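Local coordinates for organophosphorus hydrolase (Pseudomonas pseudoalcaligenes, PDB 4LE6), which belongs to the metallo-beta-lactamase superfamily, binds two zinc ions and probably hydrolyses organophosphate triesters, at residues L243-I248 and A293-P298; Y37-L42 and S318-D323; K63-K68 and F256-V261. One frame throughout, in Å; residues are numbered along the deposited sequence.

In the fold
Along the chain the segments come in the order 37-42, 63-68, 243-248, 256-261, 293-298, 318-323, so interaction 2 encloses the other two, while interactions 1 and 3 interleave. Interaction 1 lies near the centre of the chain, at the dinuclear zinc site, on segment 243-248 and the loop 293-298. Its centre is about 19 Å from that of each of the other two, which lie about 35 Å apart, on opposite sides of the chain's centre. Both touch it: Pro298 and Phe297 pack on Tyr37-Tyr38 of the edge strand in interaction 2, and Phe256 of interaction 3 packs on Trp245 and Leu295. The loop 293-298 thus links the metal site to the edge strand at the dimer interface.

Interaction 1 (L243-I248 and A293-P298); sequences LVWGDI and AHLPFP. With ZN (zinc ion), chain K; ZN (zinc ion), chain J.
Ala293 meets the backbone of Gly246 and the side chain of Asp247: its N gives a weak hydrogen bond to Gly246 O (3.4 Å, 145°), and CB lies 3.5 Å from Asp247 OD1. His294 follows with two tasks. Its N, together with Trp245 NE1, donates to a water, which in turn donates to Gly246 O (2.7 Å) and bridges the backbones. Chi1 of -60° sets CG anti to the carbonyl carbon; NE2 of the ring binds the zinc of chain K at 2.1 Å, and ND1 is held by Ala88. Asp247 OD2 binds the same zinc at 2.1 Å and the second zinc (chain J) at 2.2 Å, while OD1 sits 3.0 Å from His294 CD2. Carboxylate and imidazole planes are 56° apart. One further oxygen, a water, binds both metals. Leu295 then turns its CD1 to Trp245 CZ2 (4.0 Å), the two side chains crossing at about a right angle; Ile248 CB covers one face of that indole. His139, His141 and His226 complete the chain J site, Asp143 and His144 the chain K site. A carboxylate shared by two zincs, with His294 on one of them, is characteristic of dinuclear metallo-beta-lactamase superfamily hydrolases with a bridging aspartate.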
loop_
_atom_site.group_PDB
_atom_site.type_symbol
_atom_site.label_atom_id
_atom_site.label_comp_id
_atom_site.label_asym_id
_atom_site.label_seq_id
_atom_site.Cartn_x
_atom_site.Cartn_y
_atom_site.Cartn_z
ATOM N N LEU A 243 2.909 -9.620 14.944
ATOM C CA LEU A 243 3.289 -8.828 16.099
ATOM C C LEU A 243 2.789 -7.410 15.883
ATOM O O LEU A 243 3.240 -6.717 14.973
ATOM C CB LEU A 243 4.803 -8.830 16.283
ATOM C CG LEU A 243 5.283 -8.104 17.537
ATOM C CD1 LEU A 243 5.015 -8.939 18.787
ATOM C CD2 LEU A 243 6.764 -7.777 17.402
ATOM N N VAL A 244 1.831 -7.001 16.707
ATOM C CA VAL A 244 1.322 -5.643 16.667
ATOM C C VAL A 244 2.218 -4.883 17.610
ATOM O O VAL A 244 2.081 -5.003 18.838
ATOM C CB VAL A 244 -0.129 -5.549 17.117
ATOM C CG1 VAL A 244 -0.634 -4.109 16.953
ATOM C CG2 VAL A 244 -0.961 -6.534 16.318
ATOM N N TRP A 245 3.149 -4.114 17.042
ATOM C CA TRP A 245 4.362 -3.815 17.811
ATOM C C TRP A 245 4.375 -2.457 18.484
ATOM O O TRP A 245 5.234 -2.189 19.310
ATOM C CB TRP A 245 5.657 -4.093 17.012
ATOM C CG TRP A 245 6.096 -3.101 15.970
ATOM C CD1 TRP A 245 5.541 -1.890 15.671
ATOM C CD2 TRP A 245 7.207 -3.266 15.076
ATOM N NE1 TRP A 245 6.252 -1.286 14.651
ATOM C CE2 TRP A 245 7.273 -2.114 14.273
ATOM C CE3 TRP A 245 8.157 -4.279 14.888
ATOM C CZ2 TRP A 245 8.251 -1.944 13.293
ATOM C CZ3 TRP A 245 9.130 -4.104 13.919
ATOM C CH2 TRP A 245 9.167 -2.946 13.132
ATOM N N GLY A 246 3.404 -1.610 18.149
ATOM C CA GLY A 246 3.327 -0.294 18.731
ATOM C C GLY A 246 4.342 0.640 18.085
ATOM O O GLY A 246 4.453 0.715 16.859
ATOM N N ASP A 247 5.076 1.352 18.927
ATOM C CA ASP A 247 5.994 2.395 18.509
ATOM C C ASP A 247 7.471 1.960 18.550
ATOM O O ASP A 247 8.353 2.753 18.902
ATOM C CB ASP A 247 5.762 3.632 19.380
ATOM C CG ASP A 247 4.503 4.392 18.989
ATOM O OD1 ASP A 247 3.667 3.819 18.261
ATOM O OD2 ASP A 247 4.350 5.557 19.419
ATOM N N ILE A 248 7.735 0.713 18.166
ATOM C CA ILE A 248 9.107 0.218 17.968
ATOM C C ILE A 248 9.906 1.154 17.078
ATOM O O ILE A 248 11.099 1.364 17.274
ATOM C CB ILE A 248 9.091 -1.178 17.290
ATOM C CG1 ILE A 248 8.434 -2.198 18.215
ATOM C CG2 ILE A 248 10.512 -1.626 16.877
ATOM C CD1 ILE A 248 9.032 -2.243 19.639
ATOM N N ALA A 293 2.211 0.830 14.331
ATOM C CA ALA A 293 1.365 1.992 14.539
ATOM C C ALA A 293 1.750 3.186 13.684
ATOM O O ALA A 293 0.894 4.016 13.340
ATOM C CB ALA A 293 1.383 2.384 16.000
ATOM N N HIS A 294 3.030 3.302 13.341
ATOM C CA HIS A 294 3.491 4.467 12.573
ATOM C C HIS A 294 4.168 4.106 11.259
ATOM O O HIS A 294 4.876 4.927 10.655
ATOM C CB HIS A 294 4.398 5.344 13.438
ATOM C CG HIS A 294 3.702 5.863 14.658
ATOM N ND1 HIS A 294 2.545 6.607 14.584
ATOM C CD2 HIS A 294 3.967 5.705 15.976
ATOM C CE1 HIS A 294 2.130 6.893 15.802
ATOM N NE2 HIS A 294 2.969 6.350 16.667
ATOM N N LEU A 295 3.909 2.896 10.790
ATOM C CA LEU A 295 4.367 2.485 9.471
ATOM C C LEU A 295 3.295 2.939 8.469
ATOM O O LEU A 295 2.147 3.133 8.860
ATOM C CB LEU A 295 4.582 0.967 9.422
ATOM C CG LEU A 295 5.609 0.452 10.439
ATOM C CD1 LEU A 295 5.717 -1.067 10.367
ATOM C CD2 LEU A 295 6.976 1.093 10.227
ATOM N N PRO A 296 3.674 3.145 7.200
ATOM C CA PRO A 296 2.702 3.584 6.191
ATOM C C PRO A 296 1.521 2.631 6.139
ATOM O O PRO A 296 1.705 1.416 6.104
ATOM C CB PRO A 296 3.511 3.567 4.901
ATOM C CG PRO A 296 4.934 3.736 5.344
ATOM C CD PRO A 296 5.007 2.949 6.610
ATOM N N PHE A 297 0.320 3.186 6.230
ATOM C CA PHE A 297 -0.892 2.388 6.366
ATOM C C PHE A 297 -1.000 1.467 5.159
ATOM O O PHE A 297 -0.691 1.902 4.042
ATOM C CB PHE A 297 -2.111 3.321 6.420
ATOM C CG PHE A 297 -3.393 2.597 6.476
ATOM C CD1 PHE A 297 -3.881 2.142 7.686
ATOM C CD2 PHE A 297 -4.099 2.318 5.315
ATOM C CE1 PHE A 297 -5.058 1.421 7.746
ATOM C CE2 PHE A 297 -5.275 1.601 5.372
ATOM C CZ PHE A 297 -5.753 1.152 6.596
ATOM N N PRO A 298 -1.484 0.226 5.347
ATOM C CA PRO A 298 -2.047 -0.448 6.524
ATOM C C PRO A 298 -1.030 -0.851 7.605
ATOM O O PRO A 298 -1.416 -1.389 8.637
ATOM C CB PRO A 298 -2.706 -1.696 5.924
ATOM C CG PRO A 298 -1.936 -1.981 4.717
ATOM C CD PRO A 298 -1.538 -0.641 4.155
HETATM ZN ZN ZN K . 2.639 6.606 18.679
HETATM ZN ZN ZN J . 4.267 6.652 21.373
HETATM O O HOH W 1 5.470 1.720 14.610
HETATM O O HOH W 2 3.059 7.773 20.018
#

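Interaction 2 (Y37-L42 and S318-D323); sequences YYRMAL and SPIRSD
Tyr38 OH takes a hydrogen bond from Ser318 N, while Ile320 lies obliquely across Arg39. With CG anti to the backbone N (chi1 -178°), the Tyr38 ring extends from the strand, and Ser318 N, lying at the ring edge near its plane, donates to OH over 3.0 Å with a bent N-H...O angle of 140°. Ile320 CD1 comes up against Arg39 CG at 3.2 Å, so short for two carbons that this detail is doubtful, and Arg39 CB lies 3.9 Å from Ile320 CD1. Further along, Ile320 CG2 meets Ala41 CB (4.3 Å), more loosely. A water gives hydrogen bonds to both Arg39 O (2.7 Å) and Ser318 O (2.8 Å), linking two acceptors that could not bond to each other. Strand 37-42 is the outermost strand of one of the two six-stranded sheets of the alpha-beta/beta-alpha sandwich, and the C-terminal tail follows its outer flank without adding a strand. The Arg39 chain bends at chi2 (88°) and chi3, and the guanidinium bonds Thr48, the Ser125 carbonyl and Thr32 O of the second subunit. Gln33 of that subunit bonds both Arg39 N and Ser318 O. Beyond the contact, Arg321 grips the Asp323 carboxylate side-on through NE and NH1, and NH1 also meets Asp56 of the second subunit.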
loop_
_atom_site.group_PDB
_atom_site.type_symbol
_atom_site.label_atom_id
_atom_site.label_comp_id
_atom_site.label_asym_id
_atom_site.label_seq_id
_atom_site.Cartn_x
_atom_site.Cartn_y
_atom_site.Cartn_z
ATOM N N TYR A 37 -9.419 1.301 5.964
ATOM C CA TYR A 37 -9.318 -0.034 6.518
ATOM C C TYR A 37 -8.763 -1.006 5.512
ATOM O O TYR A 37 -8.907 -0.820 4.295
ATOM C CB TYR A 37 -10.654 -0.538 7.088
ATOM C CG TYR A 37 -11.736 -0.853 6.073
ATOM C CD1 TYR A 37 -12.632 0.124 5.661
ATOM C CD2 TYR A 37 -11.891 -2.136 5.565
ATOM C CE1 TYR A 37 -13.632 -0.161 4.760
ATOM C CE2 TYR A 37 -12.888 -2.431 4.659
ATOM C CZ TYR A 37 -13.746 -1.441 4.252
ATOM O OH TYR A 37 -14.743 -1.733 3.349
ATOM N N TYR A 38 -8.106 -2.036 6.028
ATOM C CA TYR A 38 -7.530 -3.061 5.164
ATOM C C TYR A 38 -7.598 -4.440 5.815
ATOM O O TYR A 38 -7.147 -4.605 6.943
ATOM C CB TYR A 38 -6.064 -2.733 4.837
ATOM C CG TYR A 38 -5.461 -3.751 3.919
ATOM C CD1 TYR A 38 -5.747 -3.729 2.566
ATOM C CD2 TYR A 38 -4.632 -4.767 4.396
ATOM C CE1 TYR A 38 -5.226 -4.666 1.708
ATOM C CE2 TYR A 38 -4.103 -5.718 3.531
ATOM C CZ TYR A 38 -4.411 -5.653 2.177
ATOM O OH TYR A 38 -3.925 -6.558 1.246
ATOM N N ARG A 39 -8.130 -5.426 5.087
ATOM C CA ARG A 39 -8.323 -6.777 5.618
ATOM C C ARG A 39 -7.182 -7.731 5.249
ATOM O O ARG A 39 -6.728 -7.751 4.103
ATOM C CB ARG A 39 -9.621 -7.356 5.076
ATOM C CG ARG A 39 -10.275 -8.368 5.998
ATOM C CD ARG A 39 -11.187 -7.681 6.993
ATOM N NE ARG A 39 -12.347 -7.107 6.327
ATOM C CZ ARG A 39 -13.173 -6.224 6.875
ATOM N NH1 ARG A 39 -14.208 -5.778 6.181
ATOM N NH2 ARG A 39 -12.975 -5.785 8.111
ATOM N N MET A 40 -6.738 -8.529 6.217
ATOM C CA MET A 40 -5.756 -9.574 5.963
ATOM C C MET A 40 -6.060 -10.819 6.782
ATOM O O MET A 40 -6.387 -10.738 7.970
ATOM C CB MET A 40 -4.350 -9.088 6.313
ATOM C CG MET A 40 -3.250 -9.987 5.777
ATOM S SD MET A 40 -1.609 -9.502 6.368
ATOM C CE MET A 40 -1.615 -10.143 8.049
ATOM N N ALA A 41 -5.905 -11.981 6.169
ATOM C CA ALA A 41 -6.069 -13.223 6.903
ATOM C C ALA A 41 -4.776 -13.526 7.645
ATOM O O ALA A 41 -3.688 -13.267 7.151
ATOM C CB ALA A 41 -6.417 -14.361 5.962
ATOM N N LEU A 42 -4.893 -14.054 8.850
ATOM C CA LEU A 42 -3.734 -14.559 9.574
ATOM C C LEU A 42 -4.172 -15.876 10.188
ATOM O O LEU A 42 -4.779 -15.874 11.257
ATOM C CB LEU A 42 -3.317 -13.575 10.665
ATOM C CG LEU A 42 -2.073 -14.010 11.438
ATOM C CD1 LEU A 42 -0.815 -13.534 10.715
ATOM C CD2 LEU A 42 -2.143 -13.485 12.826
ATOM N N SER A 318 -4.418 -7.364 -1.591
ATOM C CA SER A 318 -5.033 -8.611 -2.025
ATOM C C SER A 318 -6.370 -8.809 -1.347
ATOM O O SER A 318 -6.528 -8.492 -0.173
ATOM C CB SER A 318 -4.146 -9.803 -1.653
ATOM O OG SER A 318 -4.773 -11.031 -1.991
ATOM N N PRO A 319 -7.339 -9.369 -2.070
ATOM C CA PRO A 319 -8.482 -9.863 -1.300
ATOM C C PRO A 319 -8.073 -11.040 -0.428
ATOM O O PRO A 319 -7.002 -11.630 -0.607
ATOM C CB PRO A 319 -9.479 -10.313 -2.375
ATOM C CG PRO A 319 -8.690 -10.443 -3.640
ATOM C CD PRO A 319 -7.500 -9.544 -3.521
ATOM N N ILE A 320 -8.936 -11.397 0.511
ATOM C CA ILE A 320 -8.760 -12.628 1.247
ATOM C C ILE A 320 -9.175 -13.772 0.334
ATOM O O ILE A 320 -10.277 -13.790 -0.212
ATOM C CB ILE A 320 -9.561 -12.580 2.560
ATOM C CG1 ILE A 320 -8.844 -11.606 3.510
ATOM C CG2 ILE A 320 -9.707 -13.978 3.191
ATOM C CD1 ILE A 320 -9.597 -11.289 4.766
ATOM N N ARG A 321 -8.265 -14.709 0.143
ATOM C CA ARG A 321 -8.454 -15.775 -0.823
ATOM C C ARG A 321 -8.934 -17.040 -0.136
ATOM O O ARG A 321 -8.397 -17.427 0.893
ATOM C CB ARG A 321 -7.143 -16.039 -1.554
ATOM C CG ARG A 321 -6.724 -14.885 -2.427
ATOM C CD ARG A 321 -5.492 -15.219 -3.248
ATOM N NE ARG A 321 -5.694 -16.363 -4.144
ATOM C CZ ARG A 321 -4.876 -16.665 -5.149
ATOM N NH1 ARG A 321 -5.113 -17.715 -5.921
ATOM N NH2 ARG A 321 -3.812 -15.913 -5.383
ATOM N N SER A 322 -9.958 -17.660 -0.716
ATOM C CA SER A 322 -10.514 -18.915 -0.223
ATOM C C SER A 322 -9.564 -20.063 -0.518
ATOM O O SER A 322 -9.516 -21.043 0.218
ATOM C CB SER A 322 -11.843 -19.198 -0.927
ATOM O OG SER A 322 -12.687 -18.059 -0.915
ATOM N N ASP A 323 -8.818 -19.937 -1.614
ATOM C CA ASP A 323 -7.944 -21.008 -2.075
ATOM C C ASP A 323 -6.536 -20.871 -1.495
ATOM O O ASP A 323 -5.566 -21.346 -2.084
ATOM C CB ASP A 323 -7.912 -21.051 -3.613
ATOM C CG ASP A 323 -7.460 -19.733 -4.243
ATOM O OD1 ASP A 323 -7.525 -18.676 -3.584
ATOM O OD2 ASP A 323 -7.041 -19.757 -5.418
HETATM O O HOH W 3 -5.835 -9.619 2.318
#

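Interaction 3 (K63-K68 and F256-V261); sequences KGIDDK and FAKPEV
Ile65 packs obliquely against Val261 just beyond the two-stranded antiparallel sheet of strands 62-63 and 262-263, where Lys63 and Val262 share backbone hydrogen bonding. Segment 256-261 enters that sheet through a type I beta turn from Lys258 to Val261, closed by Val261 N donating to Lys258 O (2.9 Å). The tight part lies at Val261. Its CG2 meets Ile65 CB at 3.8 Å and Ile65 CG2 only slightly farther off. Its CG1, anti to the backbone N (chi1 171°), stands 3.4 Å from Lys63 O. Leu70 and Leu73 of helix 67-76 also touch the Ile65 side chain. Gly64 carries the chain past Glu260 at a positive phi of 98°, a conformation suited to a residue without a side chain. The Lys258 contact is looser: extended beyond CG, this side chain crosses Ile65 at about a right angle and touches it by one methylene, CD to Ile65 CD1 at 4.1 Å. On the solvent side, exposed Glu260 merely skirts the contact, and the Lys63 side chain starts away from the turn, its NZ bonded to Ser60 O. No conventional hydrogen bond joins the two segments; the polar approach is Val261 CA-H to Lys63 O, 3.3 Å from CA to O with 132° at the hydrogen.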
loop_
_atom_site.group_PDB
_atom_site.type_symbol
_atom_site.label_atom_id
_atom_site.label_comp_id
_atom_site.label_asym_id
_atom_site.label_seq_id
_atom_site.Cartn_x
_atom_site.Cartn_y
_atom_site.Cartn_z
ATOM N N LYS A 63 17.099 11.615 16.166
ATOM C CA LYS A 63 18.451 11.944 16.611
ATOM C C LYS A 63 19.419 10.767 16.486
ATOM O O LYS A 63 19.001 9.608 16.390
ATOM C CB LYS A 63 18.408 12.433 18.062
ATOM C CG LYS A 63 17.908 13.868 18.210
ATOM C CD LYS A 63 18.943 14.883 17.713
ATOM C CE LYS A 63 18.401 16.317 17.711
ATOM N NZ LYS A 63 17.794 16.719 16.392
ATOM N N GLY A 64 20.711 11.074 16.486
ATOM C CA GLY A 64 21.742 10.061 16.344
ATOM C C GLY A 64 22.239 9.953 14.913
ATOM O O GLY A 64 22.992 9.040 14.574
ATOM N N ILE A 65 21.832 10.903 14.075
ATOM C CA ILE A 65 22.215 10.906 12.665
ATOM C C ILE A 65 22.463 12.329 12.163
ATOM O O ILE A 65 21.725 13.251 12.524
ATOM C CB ILE A 65 21.111 10.234 11.808
ATOM C CG1 ILE A 65 21.535 10.153 10.345
ATOM C CG2 ILE A 65 19.773 10.982 11.943
ATOM C CD1 ILE A 65 20.689 9.196 9.534
ATOM N N ASP A 66 23.495 12.506 11.333
ATOM C CA ASP A 66 23.737 13.788 10.677
ATOM C C ASP A 66 22.539 14.183 9.814
ATOM O O ASP A 66 21.876 13.331 9.231
ATOM C CB ASP A 66 24.973 13.718 9.769
ATOM C CG ASP A 66 26.246 13.451 10.530
ATOM O OD1 ASP A 66 26.175 12.906 11.652
ATOM O OD2 ASP A 66 27.328 13.775 9.993
ATOM N N ASP A 67 22.287 15.485 9.739
ATOM C CA ASP A 67 21.251 16.067 8.888
ATOM C C ASP A 67 21.316 15.565 7.437
ATOM O O ASP A 67 20.295 15.212 6.827
ATOM C CB ASP A 67 21.441 17.585 8.903
ATOM C CG ASP A 67 20.188 18.347 8.539
ATOM O OD1 ASP A 67 19.431 17.890 7.657
ATOM O OD2 ASP A 67 19.968 19.422 9.138
ATOM N N LYS A 68 22.527 15.542 6.893
ATOM C CA LYS A 68 22.746 15.164 5.501
ATOM C C LYS A 68 22.272 13.737 5.262
ATOM O O LYS A 68 21.514 13.460 4.327
ATOM C CB LYS A 68 24.234 15.266 5.157
ATOM C CG LYS A 68 24.532 15.951 3.840
ATOM C CD LYS A 68 25.993 15.782 3.429
ATOM C CE LYS A 68 26.952 16.403 4.436
ATOM N NZ LYS A 68 28.369 16.257 4.001
ATOM N N PHE A 256 14.629 1.474 9.999
ATOM C CA PHE A 256 14.945 0.122 9.559
ATOM C C PHE A 256 16.400 0.102 9.128
ATOM O O PHE A 256 17.195 -0.704 9.632
ATOM C CB PHE A 256 14.028 -0.321 8.426
ATOM C CG PHE A 256 12.653 -0.740 8.890
ATOM C CD1 PHE A 256 12.446 -1.994 9.431
ATOM C CD2 PHE A 256 11.568 0.113 8.764
ATOM C CE1 PHE A 256 11.171 -2.393 9.847
ATOM C CE2 PHE A 256 10.299 -0.277 9.178
ATOM C CZ PHE A 256 10.101 -1.529 9.723
ATOM N N ALA A 257 16.772 1.014 8.230
ATOM C CA ALA A 257 18.162 1.076 7.773
ATOM C C ALA A 257 19.133 1.410 8.917
ATOM O O ALA A 257 20.243 0.877 8.977
ATOM C CB ALA A 257 18.306 2.083 6.651
ATOM N N LYS A 258 18.716 2.297 9.819
ATOM C CA LYS A 258 19.570 2.739 10.925
ATOM C C LYS A 258 18.800 2.731 12.252
ATOM O O LYS A 258 18.362 3.778 12.740
ATOM C CB LYS A 258 20.141 4.120 10.606
ATOM C CG LYS A 258 20.945 4.103 9.306
ATOM C CD LYS A 258 21.929 5.258 9.198
ATOM C CE LYS A 258 22.723 5.183 7.887
ATOM N NZ LYS A 258 23.500 6.427 7.608
ATOM N N PRO A 259 18.619 1.530 12.825
ATOM C CA PRO A 259 17.852 1.386 14.071
ATOM C C PRO A 259 18.483 2.182 15.202
ATOM O O PRO A 259 17.785 2.472 16.170
ATOM C CB PRO A 259 17.930 -0.108 14.370
ATOM C CG PRO A 259 18.190 -0.756 13.049
ATOM C CD PRO A 259 19.064 0.229 12.300
ATOM N N GLU A 260 19.752 2.576 15.059
ATOM C CA GLU A 260 20.422 3.338 16.120
ATOM C C GLU A 260 19.782 4.720 16.268
ATOM O O GLU A 260 19.915 5.359 17.309
ATOM C CB GLU A 260 21.939 3.497 15.872
ATOM C CG GLU A 260 22.312 4.304 14.622
ATOM C CD GLU A 260 22.481 3.437 13.392
ATOM O OE1 GLU A 260 21.805 2.390 13.299
ATOM O OE2 GLU A 260 23.300 3.802 12.516
ATOM N N VAL A 261 19.094 5.181 15.225
ATOM C CA VAL A 261 18.470 6.504 15.250
ATOM C C VAL A 261 17.304 6.513 16.243
ATOM O O VAL A 261 16.491 5.591 16.254
ATOM C CB VAL A 261 18.017 6.940 13.831
ATOM C CG1 VAL A 261 17.170 8.214 13.876
ATOM C CG2 VAL A 261 19.238 7.168 12.934
#